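Local coordinates for transcriptional regulator (Streptococcus pneumoniae, PDB 2GNP), which probably regulates transcription in response to a sugar-type effector, which its putative sugar-binding domain of Rossmann-like alpha/beta build would be expected to recognise, at residues A[50-55]-A[77-82]; A[127-132]-A[206-211]; A[101-106]-A[117-122]; A[156-161]-A[226-231]; A[26-31]-A[41-46]. All blocks are in the same frame, centred on the assembly; numbering follows the deposited sequence.

Interaction 1: A[50-55]-A[77-82]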
# COMPACT_ATOMS: atom_id res chain seq x y z
N VAL A 50 7.11 -7.35 -11.91
CA VAL A 50 7.56 -7.78 -10.60
C VAL A 50 6.47 -8.63 -9.92
O VAL A 50 6.73 -9.75 -9.46
CB VAL A 50 7.96 -6.61 -9.70
CG1 VAL A 50 8.00 -7.11 -8.29
CG2 VAL A 50 9.33 -6.01 -10.14
N LEU A 51 5.23 -8.15 -9.91
CA LEU A 51 4.19 -8.91 -9.19
C LEU A 51 3.88 -10.28 -9.88
O LEU A 51 3.71 -11.32 -9.22
CB LEU A 51 2.91 -8.06 -9.09
CG LEU A 51 1.76 -8.72 -8.35
CD1 LEU A 51 2.15 -9.04 -6.90
CD2 LEU A 51 0.57 -7.74 -8.33
N ARG A 52 3.80 -10.27 -11.21
CA ARG A 52 3.49 -11.50 -11.92
C ARG A 52 4.52 -12.60 -11.55
O ARG A 52 4.19 -13.78 -11.36
CB ARG A 52 3.42 -11.25 -13.44
CG ARG A 52 3.18 -12.53 -14.25
CD ARG A 52 2.98 -12.26 -15.73
NE ARG A 52 2.47 -13.46 -16.45
CZ ARG A 52 3.20 -14.48 -16.90
NH1 ARG A 52 4.51 -14.57 -16.63
NH2 ARG A 52 2.59 -15.47 -17.55
N ASN A 53 5.80 -12.20 -11.46
CA ASN A 53 6.85 -13.14 -11.07
C ASN A 53 6.79 -13.69 -9.64
O ASN A 53 7.30 -14.78 -9.33
CB ASN A 53 8.21 -12.48 -11.34
CG ASN A 53 8.60 -12.60 -12.81
OD1 ASN A 53 8.11 -13.50 -13.51
ND2 ASN A 53 9.48 -11.70 -13.28
N LEU A 54 6.19 -12.89 -8.76
CA LEU A 54 5.99 -13.25 -7.36
C LEU A 54 4.86 -14.24 -7.20
O LEU A 54 4.88 -15.08 -6.30
CB LEU A 54 5.72 -12.00 -6.51
CG LEU A 54 6.83 -10.94 -6.36
CD1 LEU A 54 6.34 -9.79 -5.45
CD2 LEU A 54 8.17 -11.55 -5.86
N ILE A 55 3.86 -14.16 -8.09
CA ILE A 55 2.69 -14.99 -7.95
C ILE A 55 2.94 -16.44 -8.37
O ILE A 55 3.34 -16.71 -9.51
CB ILE A 55 1.43 -14.38 -8.64
CG1 ILE A 55 1.13 -13.00 -8.02
CG2 ILE A 55 0.22 -15.31 -8.47
CD1 ILE A 55 0.04 -12.12 -8.80
N HIS A 77 0.15 -9.29 -16.95
CA HIS A 77 -0.22 -10.42 -17.84
C HIS A 77 -0.75 -11.58 -17.04
O HIS A 77 -0.21 -11.93 -15.97
CB HIS A 77 0.97 -10.90 -18.71
CG HIS A 77 0.52 -11.72 -19.87
ND1 HIS A 77 0.38 -13.10 -19.81
CD2 HIS A 77 0.10 -11.35 -21.11
CE1 HIS A 77 -0.10 -13.53 -20.97
NE2 HIS A 77 -0.26 -12.50 -21.77
N SER A 78 -1.79 -12.22 -17.57
CA SER A 78 -2.33 -13.45 -16.94
C SER A 78 -1.26 -14.55 -16.79
O SER A 78 -0.24 -14.57 -17.49
CB SER A 78 -3.50 -13.99 -17.77
OG SER A 78 -3.00 -14.46 -19.02
N LYS A 79 -1.50 -15.47 -15.87
CA LYS A 79 -0.61 -16.64 -15.65
C LYS A 79 -1.41 -17.80 -15.11
O LYS A 79 -2.31 -17.60 -14.28
CB LYS A 79 0.50 -16.23 -14.67
CG LYS A 79 1.57 -17.26 -14.29
CD LYS A 79 2.39 -16.66 -13.08
CE LYS A 79 3.76 -17.27 -12.94
NZ LYS A 79 4.51 -16.61 -11.81
N SER A 80 -1.14 -19.02 -15.58
CA SER A 80 -1.93 -20.16 -15.10
C SER A 80 -1.46 -20.73 -13.78
O SER A 80 -0.67 -21.70 -13.76
CB SER A 80 -2.01 -21.32 -16.14
OG SER A 80 -2.52 -20.82 -17.38
N VAL A 81 -1.95 -20.17 -12.67
CA VAL A 81 -1.58 -20.69 -11.35
C VAL A 81 -2.80 -21.35 -10.71
O VAL A 81 -3.93 -21.03 -11.09
CB VAL A 81 -0.98 -19.53 -10.47
CG1 VAL A 81 0.44 -19.16 -10.87
CG2 VAL A 81 -1.85 -18.24 -10.64
N ARG A 82 -2.59 -22.29 -9.81
CA ARG A 82 -3.63 -23.06 -9.15
C ARG A 82 -3.73 -22.54 -7.72
O ARG A 82 -2.71 -22.21 -7.08
CB ARG A 82 -3.24 -24.54 -8.99
CG ARG A 82 -3.02 -25.42 -10.21
CD ARG A 82 -2.10 -26.56 -9.75
NE ARG A 82 -2.49 -27.92 -10.14
CZ ARG A 82 -2.16 -28.50 -11.29
NH1 ARG A 82 -1.44 -27.82 -12.17
NH2 ARG A 82 -2.55 -29.76 -11.59
O HOH W 1 7.01 -17.28 -10.49

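Interaction 2: A[127-132]-A[206-211]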
# COMPACT_ATOMS: atom_id res chain seq x y z
N GLU A 127 -17.76 4.04 13.74
CA GLU A 127 -18.10 5.09 14.73
C GLU A 127 -17.37 4.97 16.07
O GLU A 127 -16.95 5.98 16.66
CB GLU A 127 -19.63 5.08 14.92
CG GLU A 127 -20.40 5.56 13.65
CD GLU A 127 -21.78 4.95 13.47
OE1 GLU A 127 -22.77 5.63 13.84
OE2 GLU A 127 -21.91 3.80 12.96
N ASN A 128 -17.18 3.75 16.55
CA ASN A 128 -16.46 3.51 17.79
C ASN A 128 -15.85 2.12 17.86
O ASN A 128 -16.10 1.28 17.00
CB ASN A 128 -17.36 3.74 19.01
CG ASN A 128 -18.58 2.85 19.01
OD1 ASN A 128 -18.49 1.62 18.89
ND2 ASN A 128 -19.74 3.47 19.15
N LYS A 129 -15.03 1.90 18.88
CA LYS A 129 -14.33 0.65 19.09
C LYS A 129 -15.27 -0.52 19.29
O LYS A 129 -14.95 -1.64 18.90
CB LYS A 129 -13.39 0.76 20.29
CG LYS A 129 -12.74 -0.53 20.61
CD LYS A 129 -11.47 -0.39 21.45
CE LYS A 129 -11.47 -1.33 22.60
NZ LYS A 129 -11.22 -2.72 22.21
N LEU A 130 -16.41 -0.28 19.95
CA LEU A 130 -17.36 -1.37 20.20
C LEU A 130 -17.88 -1.93 18.87
O LEU A 130 -17.94 -3.16 18.70
CB LEU A 130 -18.53 -0.89 21.10
CG LEU A 130 -19.41 -2.06 21.53
CD1 LEU A 130 -19.78 -1.93 23.01
CD2 LEU A 130 -20.68 -2.16 20.68
N LEU A 131 -18.24 -1.04 17.95
CA LEU A 131 -18.73 -1.43 16.61
C LEU A 131 -17.60 -2.13 15.81
O LEU A 131 -17.83 -3.21 15.24
CB LEU A 131 -19.21 -0.20 15.86
CG LEU A 131 -20.52 0.37 16.37
CD1 LEU A 131 -20.83 1.60 15.57
CD2 LEU A 131 -21.61 -0.69 16.18
N ALA A 132 -16.40 -1.56 15.86
CA ALA A 132 -15.26 -2.19 15.16
C ALA A 132 -14.99 -3.58 15.71
O ALA A 132 -14.82 -4.55 14.95
CB ALA A 132 -14.01 -1.34 15.28
N LEU A 206 -8.53 6.17 16.58
CA LEU A 206 -8.91 5.81 15.19
C LEU A 206 -8.36 4.41 14.86
O LEU A 206 -9.06 3.62 14.20
CB LEU A 206 -8.38 6.88 14.24
CG LEU A 206 -8.65 6.66 12.74
CD1 LEU A 206 -10.15 6.58 12.49
CD2 LEU A 206 -7.94 7.77 11.92
N GLN A 207 -7.15 4.10 15.32
CA GLN A 207 -6.51 2.78 15.10
C GLN A 207 -7.50 1.67 15.47
O GLN A 207 -7.68 0.71 14.71
CB GLN A 207 -5.25 2.67 15.98
CG GLN A 207 -4.69 1.30 16.05
CD GLN A 207 -3.55 1.21 17.02
OE1 GLN A 207 -3.73 1.39 18.23
NE2 GLN A 207 -2.36 0.93 16.50
N GLU A 208 -8.14 1.83 16.62
CA GLU A 208 -9.06 0.80 17.18
C GLU A 208 -10.47 0.79 16.51
O GLU A 208 -11.32 -0.08 16.78
CB GLU A 208 -9.12 0.96 18.75
CG GLU A 208 -7.74 0.80 19.39
CD GLU A 208 -7.74 0.65 20.92
OE1 GLU A 208 -8.61 1.26 21.56
OE2 GLU A 208 -6.85 -0.08 21.44
N ARG A 209 -10.74 1.73 15.62
CA ARG A 209 -12.01 1.84 14.96
C ARG A 209 -11.90 1.37 13.48
O ARG A 209 -12.89 1.43 12.76
CB ARG A 209 -12.51 3.30 14.90
CG ARG A 209 -13.16 3.84 16.18
CD ARG A 209 -13.10 5.39 16.23
NE ARG A 209 -13.58 6.12 15.05
CZ ARG A 209 -13.15 7.31 14.70
NH1 ARG A 209 -12.19 7.90 15.41
NH2 ARG A 209 -13.63 7.92 13.63
N THR A 210 -10.68 0.97 13.09
CA THR A 210 -10.38 0.75 11.65
C THR A 210 -10.44 -0.76 11.31
O THR A 210 -9.88 -1.61 12.02
CB THR A 210 -9.03 1.37 11.31
OG1 THR A 210 -9.09 2.77 11.61
CG2 THR A 210 -8.66 1.16 9.81
N ILE A 211 -11.14 -1.05 10.19
CA ILE A 211 -11.36 -2.41 9.79
C ILE A 211 -10.30 -2.71 8.71
O ILE A 211 -10.55 -2.65 7.51
CB ILE A 211 -12.79 -2.67 9.24
CG1 ILE A 211 -13.85 -2.29 10.29
CG2 ILE A 211 -12.93 -4.17 8.89
CD1 ILE A 211 -13.70 -3.00 11.60

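Interaction 3: A[101-106]-A[117-122]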
# COMPACT_ATOMS: atom_id res chain seq x y z
N HIS A 101 -11.21 0.81 -6.37
CA HIS A 101 -11.78 0.23 -5.16
C HIS A 101 -11.11 -1.16 -4.89
O HIS A 101 -10.91 -1.93 -5.87
CB HIS A 101 -13.27 -0.01 -5.36
CG HIS A 101 -13.93 -0.57 -4.16
ND1 HIS A 101 -14.56 0.22 -3.21
CD2 HIS A 101 -13.97 -1.83 -3.68
CE1 HIS A 101 -15.02 -0.55 -2.24
NE2 HIS A 101 -14.65 -1.80 -2.49
N VAL A 102 -10.84 -1.49 -3.61
CA VAL A 102 -10.17 -2.84 -3.34
C VAL A 102 -10.94 -4.00 -3.99
O VAL A 102 -10.34 -4.95 -4.51
CB VAL A 102 -9.91 -3.12 -1.83
CG1 VAL A 102 -11.24 -3.27 -1.04
CG2 VAL A 102 -8.96 -4.26 -1.61
N ASN A 103 -12.27 -3.99 -3.90
CA ASN A 103 -13.04 -5.15 -4.42
C ASN A 103 -12.94 -5.22 -5.94
O ASN A 103 -12.90 -6.32 -6.50
CB ASN A 103 -14.49 -5.06 -4.01
CG ASN A 103 -14.68 -5.27 -2.52
OD1 ASN A 103 -13.82 -5.85 -1.82
ND2 ASN A 103 -15.84 -4.83 -2.02
N THR A 104 -12.90 -4.07 -6.60
CA THR A 104 -12.62 -4.02 -8.04
C THR A 104 -11.26 -4.64 -8.40
O THR A 104 -11.14 -5.42 -9.36
CB THR A 104 -12.72 -2.62 -8.66
OG1 THR A 104 -14.04 -2.13 -8.46
CG2 THR A 104 -12.44 -2.70 -10.20
N LEU A 105 -10.24 -4.25 -7.65
CA LEU A 105 -8.90 -4.76 -7.92
C LEU A 105 -8.85 -6.23 -7.69
O LEU A 105 -8.24 -6.96 -8.44
CB LEU A 105 -7.88 -4.04 -7.02
CG LEU A 105 -7.77 -2.53 -7.23
CD1 LEU A 105 -6.83 -1.90 -6.20
CD2 LEU A 105 -7.38 -2.20 -8.70
N ILE A 106 -9.38 -6.69 -6.54
CA ILE A 106 -9.41 -8.16 -6.32
C ILE A 106 -10.13 -8.90 -7.49
O ILE A 106 -9.61 -9.89 -8.01
CB ILE A 106 -10.14 -8.41 -5.01
CG1 ILE A 106 -9.24 -7.98 -3.84
CG2 ILE A 106 -10.59 -9.85 -4.83
CD1 ILE A 106 -9.99 -7.91 -2.49
N CYS A 117 -11.81 -15.32 -4.39
CA CYS A 117 -11.85 -13.91 -3.90
C CYS A 117 -12.63 -13.84 -2.61
O CYS A 117 -13.76 -14.41 -2.54
CB CYS A 117 -12.63 -13.00 -4.86
SG CYS A 117 -11.84 -12.89 -6.48
N THR A 118 -12.09 -13.08 -1.65
CA THR A 118 -12.81 -12.61 -0.47
C THR A 118 -12.89 -11.09 -0.64
O THR A 118 -11.90 -10.47 -1.08
CB THR A 118 -11.96 -12.96 0.78
OG1 THR A 118 -11.87 -14.39 1.00
CG2 THR A 118 -12.55 -12.34 2.02
N PHE A 119 -14.06 -10.51 -0.35
CA PHE A 119 -14.31 -9.09 -0.58
C PHE A 119 -14.47 -8.38 0.76
O PHE A 119 -14.74 -9.05 1.75
CB PHE A 119 -15.55 -8.90 -1.44
CG PHE A 119 -15.34 -9.38 -2.84
CD1 PHE A 119 -15.93 -10.59 -3.26
CD2 PHE A 119 -14.52 -8.67 -3.74
CE1 PHE A 119 -15.72 -11.05 -4.58
CE2 PHE A 119 -14.31 -9.14 -5.07
CZ PHE A 119 -14.91 -10.34 -5.45
N MSE A 120 -14.24 -7.07 0.75
CA MSE A 120 -14.44 -6.24 1.94
C MSE A 120 -15.89 -5.70 1.91
O MSE A 120 -16.28 -5.00 1.00
CB MSE A 120 -13.41 -5.11 2.02
CG MSE A 120 -13.65 -4.11 3.17
SE MSE A 120 -13.55 -5.06 4.89
CE MSE A 120 -11.68 -5.50 4.87
N ASN A 121 -16.66 -6.09 2.93
CA ASN A 121 -18.05 -5.69 3.08
C ASN A 121 -18.21 -4.47 4.05
O ASN A 121 -19.05 -3.56 3.84
CB ASN A 121 -18.83 -6.94 3.58
CG ASN A 121 -20.27 -7.06 3.00
OD1 ASN A 121 -20.60 -6.45 1.97
ND2 ASN A 121 -21.12 -7.90 3.66
N ALA A 122 -17.35 -4.41 5.07
CA ALA A 122 -17.45 -3.38 6.14
C ALA A 122 -16.78 -2.10 5.73
O ALA A 122 -15.76 -2.13 5.01
CB ALA A 122 -16.82 -3.88 7.43

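Interaction 4: A[156-161]-A[226-231]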
# COMPACT_ATOMS: atom_id res chain seq x y z
N VAL A 156 0.30 -2.92 -2.01
CA VAL A 156 -0.27 -1.73 -1.36
C VAL A 156 0.24 -0.42 -2.04
O VAL A 156 1.35 -0.38 -2.62
CB VAL A 156 0.08 -1.66 0.15
CG1 VAL A 156 -0.40 -2.92 0.88
CG2 VAL A 156 1.60 -1.39 0.38
N GLY A 157 -0.59 0.59 -2.02
CA GLY A 157 -0.13 1.96 -2.30
C GLY A 157 0.21 2.63 -0.95
O GLY A 157 0.01 2.04 0.13
N ILE A 158 0.72 3.86 -1.01
CA ILE A 158 1.05 4.64 0.21
C ILE A 158 0.41 5.99 -0.01
O ILE A 158 0.65 6.64 -1.06
CB ILE A 158 2.59 4.79 0.41
CG1 ILE A 158 3.23 3.41 0.75
CG2 ILE A 158 2.88 5.85 1.54
CD1 ILE A 158 4.81 3.41 0.67
N GLY A 159 -0.40 6.43 0.96
CA GLY A 159 -1.04 7.76 0.86
C GLY A 159 -0.29 8.81 1.68
O GLY A 159 0.47 8.49 2.60
N ASP A 160 -0.44 10.07 1.27
CA ASP A 160 0.20 11.16 2.00
C ASP A 160 -0.87 11.87 2.83
O ASP A 160 -2.04 11.51 2.72
CB ASP A 160 0.92 12.16 1.05
CG ASP A 160 -0.02 12.83 0.09
OD1 ASP A 160 0.11 12.61 -1.15
OD2 ASP A 160 -0.91 13.57 0.54
N PHE A 161 -0.49 12.86 3.64
CA PHE A 161 -1.47 13.53 4.48
C PHE A 161 -1.44 15.02 4.15
O PHE A 161 -1.72 15.86 5.01
CB PHE A 161 -1.18 13.26 5.93
CG PHE A 161 -2.36 13.42 6.83
CD1 PHE A 161 -2.34 14.37 7.85
CD2 PHE A 161 -3.50 12.64 6.67
CE1 PHE A 161 -3.46 14.52 8.70
CE2 PHE A 161 -4.59 12.80 7.50
CZ PHE A 161 -4.56 13.73 8.52
N ALA A 226 5.07 -2.27 -2.02
CA ALA A 226 4.42 -0.98 -2.12
C ALA A 226 4.86 -0.32 -3.43
O ALA A 226 6.04 -0.34 -3.75
CB ALA A 226 4.80 -0.09 -0.92
N VAL A 227 3.91 0.27 -4.16
CA VAL A 227 4.24 1.06 -5.33
C VAL A 227 3.81 2.49 -5.07
O VAL A 227 2.59 2.76 -4.79
CB VAL A 227 3.49 0.50 -6.58
CG1 VAL A 227 3.92 1.28 -7.82
CG2 VAL A 227 3.77 -0.99 -6.72
N ALA A 228 4.77 3.42 -5.08
CA ALA A 228 4.44 4.78 -4.60
C ALA A 228 5.50 5.77 -5.05
O ALA A 228 6.70 5.49 -4.92
CB ALA A 228 4.33 4.77 -3.02
N TYR A 229 5.05 6.91 -5.59
CA TYR A 229 6.00 7.92 -6.02
C TYR A 229 5.35 9.30 -6.01
O TYR A 229 4.12 9.42 -5.90
CB TYR A 229 6.55 7.59 -7.39
CG TYR A 229 5.55 7.72 -8.50
CD1 TYR A 229 4.61 6.70 -8.75
CD2 TYR A 229 5.52 8.88 -9.30
CE1 TYR A 229 3.67 6.82 -9.80
CE2 TYR A 229 4.59 9.01 -10.33
CZ TYR A 229 3.67 7.98 -10.58
OH TYR A 229 2.73 8.14 -11.60
N GLY A 230 6.19 10.32 -6.12
CA GLY A 230 5.73 11.71 -6.27
C GLY A 230 6.26 12.55 -5.16
O GLY A 230 6.48 12.06 -4.04
N ASP A 231 6.44 13.84 -5.42
CA ASP A 231 6.99 14.71 -4.37
C ASP A 231 6.14 14.74 -3.08
O ASP A 231 6.70 14.88 -2.00
CB ASP A 231 7.16 16.15 -4.88
CG ASP A 231 8.22 16.28 -5.94
OD1 ASP A 231 8.25 17.40 -6.52
OD2 ASP A 231 9.04 15.35 -6.19
O HOH W 2 0.89 4.68 -3.88

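Interaction 5: A[26-31]-A[41-46]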
# COMPACT_ATOMS: atom_id res chain seq x y z
N GLU A 26 13.05 -1.50 -6.70
CA GLU A 26 13.26 -1.06 -8.09
C GLU A 26 13.08 0.43 -8.13
O GLU A 26 12.04 0.94 -7.66
CB GLU A 26 12.31 -1.73 -9.10
CG GLU A 26 12.61 -3.23 -9.41
CD GLU A 26 12.14 -4.19 -8.31
OE1 GLU A 26 11.14 -3.88 -7.64
OE2 GLU A 26 12.75 -5.29 -8.18
N ILE A 27 14.07 1.15 -8.68
CA ILE A 27 13.99 2.60 -8.84
C ILE A 27 13.87 2.85 -10.36
O ILE A 27 14.81 2.57 -11.11
CB ILE A 27 15.26 3.36 -8.28
CG1 ILE A 27 15.44 3.10 -6.76
CG2 ILE A 27 15.15 4.82 -8.55
CD1 ILE A 27 16.82 3.50 -6.28
N ILE A 28 12.71 3.37 -10.76
CA ILE A 28 12.49 3.80 -12.16
C ILE A 28 13.13 5.16 -12.42
O ILE A 28 12.84 6.12 -11.72
CB ILE A 28 10.97 3.84 -12.53
CG1 ILE A 28 10.39 2.43 -12.61
CG2 ILE A 28 10.72 4.50 -13.91
CD1 ILE A 28 10.25 1.78 -11.38
N PRO A 29 13.94 5.26 -13.50
CA PRO A 29 14.55 6.54 -13.83
C PRO A 29 13.52 7.53 -14.35
O PRO A 29 12.51 7.10 -14.96
CB PRO A 29 15.54 6.17 -14.94
CG PRO A 29 14.94 4.98 -15.61
CD PRO A 29 14.32 4.19 -14.44
N ASN A 30 13.75 8.82 -14.10
CA ASN A 30 12.89 9.83 -14.67
C ASN A 30 13.61 10.35 -15.92
O ASN A 30 14.83 10.56 -15.87
CB ASN A 30 12.67 10.98 -13.68
CG ASN A 30 11.92 10.53 -12.42
OD1 ASN A 30 12.52 10.06 -11.45
ND2 ASN A 30 10.60 10.63 -12.46
N GLU A 31 12.86 10.54 -17.01
CA GLU A 31 13.40 10.95 -18.34
C GLU A 31 12.98 12.41 -18.59
O GLU A 31 11.90 12.83 -18.20
CB GLU A 31 12.90 10.04 -19.51
CG GLU A 31 13.51 8.60 -19.64
CD GLU A 31 13.11 7.81 -20.97
OE1 GLU A 31 12.42 8.36 -21.88
OE2 GLU A 31 13.47 6.60 -21.10
N GLU A 41 3.05 4.93 -16.75
CA GLU A 41 3.18 3.68 -17.51
C GLU A 41 4.46 2.91 -17.17
O GLU A 41 4.45 1.68 -17.05
CB GLU A 41 3.12 3.94 -19.03
CG GLU A 41 2.84 2.69 -19.90
CD GLU A 41 4.07 1.84 -20.21
OE1 GLU A 41 5.22 2.33 -20.08
OE2 GLU A 41 3.90 0.67 -20.61
N ARG A 42 5.57 3.63 -17.07
CA ARG A 42 6.87 2.99 -16.91
C ARG A 42 6.94 2.30 -15.55
O ARG A 42 7.40 1.18 -15.47
CB ARG A 42 7.97 4.02 -17.01
CG ARG A 42 9.37 3.40 -17.31
CD ARG A 42 10.27 4.37 -18.17
NE ARG A 42 10.44 5.59 -17.45
CZ ARG A 42 10.29 6.81 -17.91
NH1 ARG A 42 10.03 7.10 -19.22
NH2 ARG A 42 10.43 7.76 -17.04
N ILE A 43 6.44 3.00 -14.53
CA ILE A 43 6.45 2.48 -13.17
C ILE A 43 5.48 1.30 -13.11
O ILE A 43 5.82 0.25 -12.57
CB ILE A 43 6.07 3.58 -12.15
CG1 ILE A 43 7.17 4.65 -12.06
CG2 ILE A 43 5.77 2.98 -10.76
CD1 ILE A 43 6.76 5.89 -11.31
N SER A 44 4.31 1.48 -13.69
CA SER A 44 3.28 0.43 -13.67
C SER A 44 3.72 -0.84 -14.35
O SER A 44 3.36 -1.95 -13.91
CB SER A 44 1.96 0.91 -14.28
OG SER A 44 1.42 1.98 -13.55
N GLN A 45 4.46 -0.74 -15.47
CA GLN A 45 4.90 -1.94 -16.18
C GLN A 45 5.94 -2.72 -15.38
O GLN A 45 5.94 -3.94 -15.35
CB GLN A 45 5.44 -1.56 -17.58
CG GLN A 45 5.78 -2.74 -18.41
CD GLN A 45 4.55 -3.62 -18.69
OE1 GLN A 45 4.54 -4.79 -18.32
NE2 GLN A 45 3.52 -3.05 -19.30
N VAL A 46 6.84 -1.98 -14.72
CA VAL A 46 7.88 -2.61 -13.92
C VAL A 46 7.16 -3.36 -12.80
O VAL A 46 7.39 -4.57 -12.59
CB VAL A 46 8.85 -1.59 -13.40
CG1 VAL A 46 9.73 -2.20 -12.26
CG2 VAL A 46 9.73 -1.05 -14.59

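Interaction 1: A[50-55]-A[77-82]
Arg52 and Lys79 exchange grips across this contact, each side chain reaching carbonyl oxygens of the opposite segment. The tight part lies at the C-terminal end of helix 36-54, where Lys79 NZ donates to Ile55 O at 2.6 Å and to Arg52 O at 2.9 Å; the first donor comes nearly along the C=O axis (163° at the oxygen). With CG anti to the backbone N (chi1 -179°) and the chain extended beyond it, the lysine spans the whole gap and reaches two carbonyls at the end of the helix, those of Arg52 and Ile55. Its positive charge there would be expected to suit the negative end of the helix dipole. Running obliquely the other way, Arg52 holds Ser78 O side-on with two nitrogens, NE at 3.1 Å and NH2 at 3.0 Å from that oxygen. The Ser78 oxygen lies in the guanidinium plane, whereas NE stands 57° above the carbonyl plane. A third donor, His77 ND1, meets Ser78 O on a lone pair at 2.8 Å, and Lys79 CG sits over one guanidinium face, toward its rim.

The apolar side is looser: Ile55 CG2 and Val81 CG2 approach only to 4.2 Å, crossing at about a right angle. Beside the exposed Asn53, a water accepts from Lys79 NZ and donates to Asn53 O, linking the ammonium to a third carbonyl of the helix end. Beneath this surface contact, Met109 and Phe113 of helix 102-113 pack on Ile55, while Leu51 reaches Val155 of strand 153-160; segment 77-82 itself leads from helix 67-75 into strand 85-88.

Interaction 2: A[127-132]-A[206-211]
Ala132 CB lies against the backbone of the turn at 208-209, 3.3 Å from Glu208 O and 3.8 Å from Arg209 CA. It also meets Ile211, whose CD1 approaches Ala132 CB to 4.0 Å. One turn earlier on the same helix, Lys129 touches Glu208 through its aliphatic part: Lys129 CD is 3.3 Å from Glu208 OE1. The lysine chain then bends at chi3 and chi4, and NZ forms its salt bridge with Asp133 while staying 4.8 Å from Glu208 OE1, a separation at which some attraction is likely, without contact of the charged atoms.

The start of helix 129-136 meets a turn here, the type I beta turn from Gln207 to Thr210 near the end of helix 204-207. Asn128 is the N-cap of helix 129-136: its OD1 accepts from Leu131 N at 2.8 Å, with an N-H...O angle of 164°. In the turn, Leu206 O takes Arg209 N and Thr210 OG1 from opposite faces of its plane, the latter at 2.7 Å.

Arg209 passes alongside the N-cap backbone, its CG 3.6 Å from Asn128 C. Its chi1 (-79°) sets CG beside its own backbone N and against Asn128; further out the chain bends at chi3 and the guanidinium lies past Glu127, where Leu206 CD1 lies over one face. NE there bonds Gln126 O, and NH1 is held by Asp177 and Asn205.

Interaction 3: A[101-106]-A[117-122]
Asn103 faces Met120 (a selenomethionine) across two hydrogen bonds, a side-chain amide pairing with both polar groups of one backbone residue. This ties the first turn of helix 102-113 to the chain leaving strand 116-117, within the Rossmann-like alpha/beta fold, where the strand pairs in parallel with strand 85-88. Asn103 OD1 accepts from Met120 N at 2.9 Å, with an N-H...O angle of 165°. In return Asn103 ND2 donates to Met120 O at 3.1 Å, even straighter at 172°, the oxygen lying in the amide plane. OD1, ND2 and the Met120 N and O each have a partner in this pair of bonds, which fixes the rotation of the amide. Its chi1 (-70°) sets CG beside its own backbone N, on the side of segment 117-122.

Phe119 presents its ring edge to OD1, ring and amide planes nearly perpendicular. The helix carbonyl Asn103 O also lies near the ring plane, 3.5 Å from Phe119 CE2. Apolar contacts continue along the helix. Val102 and Met120 both reach Pro88 of strand 85-88, and Ile106 CG2 is 3.7 Å from Cys117 SG and also near Phe119 CE2. The other branch of Ile106 meets a backbone oxygen, CD1 lying 3.5 Å from Thr118 O.

Interaction 4: A[156-161]-A[226-231]
Val227 O receives a hydrogen bond from a water at 2.7 Å, and the same water accepts from Ile158 N at 3.0 Å. The direct separation of Ile158 N and Val227 O is 4.4 Å, so the water fills the place of a ladder bond where the two strands part. One residue earlier the pairing is still direct: Val227 N donates to Val156 O at 3.1 Å, with an angle of 156° at the hydrogen and 169° at the oxygen. That oxygen has a second, weaker neighbour in Ala226 CA, a CA-H...O contact of 3.2 Å. With the backbone bond between Val156 and Leu225, the Val227 N bond makes Val156 and Ala226 a parallel bridge.

On the sheet face that carries Val156 and Ala226, apolar side chains pack. Val156 CG2, lying between its backbone N and carbonyl carbon, is 3.7 Å from Ala226 CB. Ile158 CD1 approaches the same methyl from further along, while Ile158 CB faces Ala228 CB, 3.8 Å away. Ile158 therefore straddles Ala226 and Ala228, and Ser236 and Val240 of helix 234-242 also touch it. Val227 turns to another neighbour, Ile43 of helix 36-54.

Beyond this bridge the two strands separate, 223-227 passing into a loop while 153-160 runs on to pair with strand 188-190. Parallel strands parting near their C-terminal ends are characteristic of Rossmann-like folds, in which ligands are commonly bound at this edge, consistent with the predicted sugar-binding domain.

Interaction 5: A[26-31]-A[41-46]
Ile28 wedges into helix 36-54 between three of its side chains. Its CB is 3.9 Å from Ile43 CG1; toward Val46 it points tip to tip, Ile28 CG1 lying 4.1 Å from Val46 CG2. Past Arg42 it slides in the opposite direction, with CG2 at the edge of the guanidinium, 3.7 Å from Arg42 NE. Glu26 CB adds an apolar touch to Val46 CG1.

Strand 24-28 and this helix form a beta-alpha unit of the Rossmann-like fold: the strand and helix segments run nearly antiparallel, 158° between directions and 9.3 Å apart at their axes.

Arg42 then carries the contact beyond the strand end. Its chain is bent at chi2 and chi3, and its NH2 makes a weak hydrogen bond to Pro29 O, 3.0 Å long with an N-H...O angle of 135°. Glu31 CG lies over one guanidinium face. Glu31 OE1 stays 3.8 Å from Arg42 NH1, a long salt bridge well out of the plane; no N-H points at the oxygen, so that ion pair rests on charge only. The firmer partner is Asp34, whose OD2 forms a salt bridge with Arg42 NH2 and also accepts from Glu31 N. Farther out, Glu26 OE1 bonds His248, and Asn30 is pinned by Asp252 and Asn254.

Overall arrangement
All five contacts belong to one alpha/beta domain built round a mixed, largely parallel sheet. Along the chain interaction 5 closes first, then interactions 1 and 3, while interactions 2 and 4 alternate their segments and so interlace the later half. Interaction 4 sits nearest the centre, about 7 Å from it. Interactions 5 and 1 share helix 36-54 and touch through Glu26 and Val50; interaction 5 also meets interaction 4 where Ile43 packs on Val227 and Tyr229. At the other flank, Ile211 joins interaction 2 to Met120 and Ala122 of interaction 3. Interactions 2 and 5, their centres about 37 Å apart, lie on opposite sides of the chain's centre, so the set spans the putative sugar-binding domain.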